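PDB 6FOP: glycoside hydrolase family 81, which breaks down beta-1,3-glucans such as laminarin, probably by hydrolysing internal linkages. Local coordinates for residues Tyr54-Thr59 with Leu127-Pro132. Numbering follows the deposited sequence.
Sequences YAHPLT and LMKGSP
Lys129 lays its aliphatic chain against the carbonyl of Ala55, CG lying 3.2 Å from Ala55 O. The chain then bends at chi3 and chi4, the latter (-61°) carrying NZ back over the same oxygen. There NZ donates to Ala55 O at 2.8 Å, from well above the carbonyl plane. Its second bond, to Tyr54 O at 2.9 Å, lies in plane on a lone pair. Glu474 forms a salt bridge with this ammonium, Tyr264 hydrogen-bonds it, and Trp40 adds a cation-pi contact, which would offset its buried charge. His56 runs alongside Lys129, pointing the same way; its ring carries Tyr54 O over the centre of one face, and Tyr264 OH and Gly557 O hold its two nitrogens. The backbones join where Gly130 N donates to His56 O at 3.0 Å, nearly along the C=O axis. A water bridges the segments beside this bond, accepting from Leu58 N and lying within hydrogen-bonding distance of Met128 O and Ser131 O. Farther along, Pro57 CD rests 3.5 Å from Ser131 O, while Leu58 CD1 reaches Pro132 O. The arrangement packs a cis-proline loop linking strands 53-54 and 59-63 against a type II beta turn, Met128 to Ser131, with Gly130 at its positive-phi position, thereby joining two antiparallel sheets in the beta-rich N-terminal part of this family 81 enzyme.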
ATOM      1  N   TYR A  54      11.460  -0.349   9.863  1.00 13.34           N
ATOM      2  CA  TYR A  54      12.099  -0.418   8.570  1.00 13.28           C
ATOM      3  C   TYR A  54      11.818   0.837   7.780  1.00 13.69           C
ATOM      4  O   TYR A  54      10.858   0.919   7.026  1.00 13.69           O
ATOM      5  CB  TYR A  54      11.697  -1.707   7.811  1.00 13.30           C
ATOM      6  CG  TYR A  54      12.263  -2.968   8.458  1.00 13.65           C
ATOM      7  CD1 TYR A  54      11.561  -3.633   9.452  1.00 14.73           C
ATOM      8  CD2 TYR A  54      13.532  -3.442   8.134  1.00 14.57           C
ATOM      9  CE1 TYR A  54      12.089  -4.759  10.089  1.00 14.57           C
ATOM     10  CE2 TYR A  54      14.053  -4.550   8.771  1.00 14.65           C
ATOM     11  CZ  TYR A  54      13.323  -5.215   9.733  1.00 14.80           C
ATOM     12  OH  TYR A  54      13.900  -6.310  10.330  1.00 16.11           O
ATOM     13  N   ALA A  55      12.643   1.858   8.011  1.00 13.99           N
ATOM     14  CA  ALA A  55      12.520   3.136   7.353  1.00 13.23           C
ATOM     15  C   ALA A  55      13.093   3.152   5.952  1.00 13.33           C
ATOM     16  O   ALA A  55      12.372   3.503   4.999  1.00 13.67           O
ATOM     17  CB  ALA A  55      13.152   4.234   8.215  1.00 13.56           C
ATOM     18  N   HIS A  56      14.342   2.710   5.835  1.00 14.07           N
ATOM     19  CA  HIS A  56      15.110   2.577   4.581  1.00 13.89           C
ATOM     20  C   HIS A  56      15.685   3.922   4.110  1.00 14.46           C
ATOM     21  O   HIS A  56      14.929   4.856   3.854  1.00 15.09           O
ATOM     22  CB  HIS A  56      14.316   1.955   3.418  1.00 14.52           C
ATOM     23  CG  HIS A  56      13.669   0.628   3.697  1.00 14.89           C
ATOM     24  ND1 HIS A  56      12.405   0.340   3.234  1.00 14.95           N
ATOM     25  CD2 HIS A  56      14.090  -0.489   4.344  1.00 16.02           C
ATOM     26  CE1 HIS A  56      12.064  -0.886   3.594  1.00 16.08           C
ATOM     27  NE2 HIS A  56      13.078  -1.426   4.241  1.00 16.02           N
ATOM     28  N   PRO A  57      17.006   4.040   3.980  1.00 14.18           N
ATOM     29  CA  PRO A  57      17.994   2.944   4.102  1.00 14.10           C
ATOM     30  C   PRO A  57      18.273   2.464   5.535  1.00 14.96           C
ATOM     31  O   PRO A  57      18.894   1.422   5.712  1.00 15.84           O
ATOM     32  CB  PRO A  57      19.237   3.542   3.428  1.00 15.06           C
ATOM     33  CG  PRO A  57      19.071   5.015   3.696  1.00 13.55           C
ATOM     34  CD  PRO A  57      17.615   5.268   3.450  1.00 13.73           C
ATOM     35  N   LEU A  58      17.895   3.260   6.524  1.00 14.13           N
ATOM     36  CA  LEU A  58      18.130   2.910   7.932  1.00 14.29           C
ATOM     37  C   LEU A  58      17.032   2.061   8.535  1.00 13.56           C
ATOM     38  O   LEU A  58      15.842   2.150   8.147  1.00 14.28           O
ATOM     39  CB  LEU A  58      18.257   4.172   8.798  1.00 14.58           C
ATOM     40  CG  LEU A  58      19.451   5.072   8.495  1.00 15.81           C
ATOM     41  CD1 LEU A  58      19.309   6.428   9.162  1.00 16.24           C
ATOM     42  CD2 LEU A  58      20.744   4.455   8.953  1.00 17.33           C
ATOM     43  N   THR A  59      17.409   1.296   9.539  1.00 13.95           N
ATOM     44  CA  THR A  59      16.458   0.612  10.383  1.00 13.76           C
ATOM     45  C   THR A  59      16.744   0.914  11.830  1.00 13.93           C
ATOM     46  O   THR A  59      17.889   1.243  12.195  1.00 15.21           O
ATOM     47  CB  THR A  59      16.413  -0.903  10.112  1.00 14.78           C
ATOM     48  OG1 THR A  59      17.640  -1.499  10.521  1.00 15.96           O
ATOM     49  CG2 THR A  59      16.198  -1.197   8.623  1.00 16.24           C
ATOM     50  N   LEU A 127      12.665   9.574  12.922  1.00 13.61           N
ATOM     51  CA  LEU A 127      12.995   8.475  12.005  1.00 13.58           C
ATOM     52  C   LEU A 127      12.226   8.733  10.707  1.00 13.58           C
ATOM     53  O   LEU A 127      11.037   9.076  10.759  1.00 14.09           O
ATOM     54  CB  LEU A 127      12.600   7.146  12.595  1.00 15.50           C
ATOM     55  CG  LEU A 127      12.951   6.936  14.064  1.00 16.02           C
ATOM     56  CD1 LEU A 127      12.464   5.562  14.509  1.00 17.36           C
ATOM     57  CD2 LEU A 127      14.432   7.148  14.364  1.00 16.76           C
ATOM     58  N   MET A 128      12.918   8.626   9.571  1.00 13.76           N
ATOM     59  CA  MET A 128      12.306   9.007   8.303  1.00 13.65           C
ATOM     60  C   MET A 128      12.571   7.988   7.211  1.00 13.35           C
ATOM     61  O   MET A 128      13.724   7.600   6.956  1.00 14.27           O
ATOM     62  CB  MET A 128      12.800  10.382   7.887  1.00 15.27           C
ATOM     63  CG  MET A 128      12.347  10.835   6.512  1.00 15.93           C
ATOM     64  SD  MET A 128      12.790  12.552   6.355  1.00 18.04           S
ATOM     65  CE  MET A 128      12.652  12.784   4.614  1.00 18.59           C
ATOM     66  N   LYS A 129      11.486   7.588   6.559  1.00 13.04           N
ATOM     67  CA  LYS A 129      11.537   6.720   5.394  1.00 12.88           C
ATOM     68  C   LYS A 129      11.994   7.604   4.241  1.00 12.98           C
ATOM     69  O   LYS A 129      11.411   8.669   4.008  1.00 14.01           O
ATOM     70  CB  LYS A 129      10.171   6.138   5.120  1.00 13.34           C
ATOM     71  CG  LYS A 129      10.065   5.329   3.839  1.00 13.00           C
ATOM     72  CD  LYS A 129       8.800   4.474   3.796  1.00 13.78           C
ATOM     73  CE  LYS A 129       8.787   3.363   4.810  1.00 12.96           C
ATOM     74  NZ  LYS A 129       9.888   2.357   4.655  1.00 12.95           N
ATOM     75  N   GLY A 130      13.015   7.181   3.518  1.00 12.74           N
ATOM     76  CA  GLY A 130      13.578   7.995   2.471  1.00 12.86           C
ATOM     77  C   GLY A 130      14.597   9.031   2.934  1.00 13.15           C
ATOM     78  O   GLY A 130      14.903   9.962   2.179  1.00 14.78           O
ATOM     79  N   SER A 131      15.171   8.862   4.124  1.00 13.72           N
ATOM     80  CA  SER A 131      16.255   9.739   4.566  1.00 14.55           C
ATOM     81  C   SER A 131      17.445   8.887   4.958  1.00 13.99           C
ATOM     82  O   SER A 131      17.290   7.922   5.682  1.00 14.47           O
ATOM     83  CB  SER A 131      15.868  10.575   5.775  1.00 14.40           C
ATOM     84  OG  SER A 131      16.929  11.437   6.140  1.00 14.89           O
ATOM     85  N   PRO A 132      18.659   9.345   4.629  1.00 13.07           N
ATOM     86  CA  PRO A 132      19.854   8.691   5.208  1.00 13.91           C
ATOM     87  C   PRO A 132      20.177   9.197   6.618  1.00 13.70           C
ATOM     88  O   PRO A 132      21.129   8.708   7.218  1.00 13.69           O
ATOM     89  CB  PRO A 132      20.954   9.108   4.222  1.00 15.11           C
ATOM     90  CG  PRO A 132      20.540  10.437   3.780  1.00 14.80           C
ATOM     91  CD  PRO A 132      19.037  10.381   3.652  1.00 13.69           C
TER
HETATM   92  O   HOH W   1      16.084   5.705   6.768  1.00 14.95           O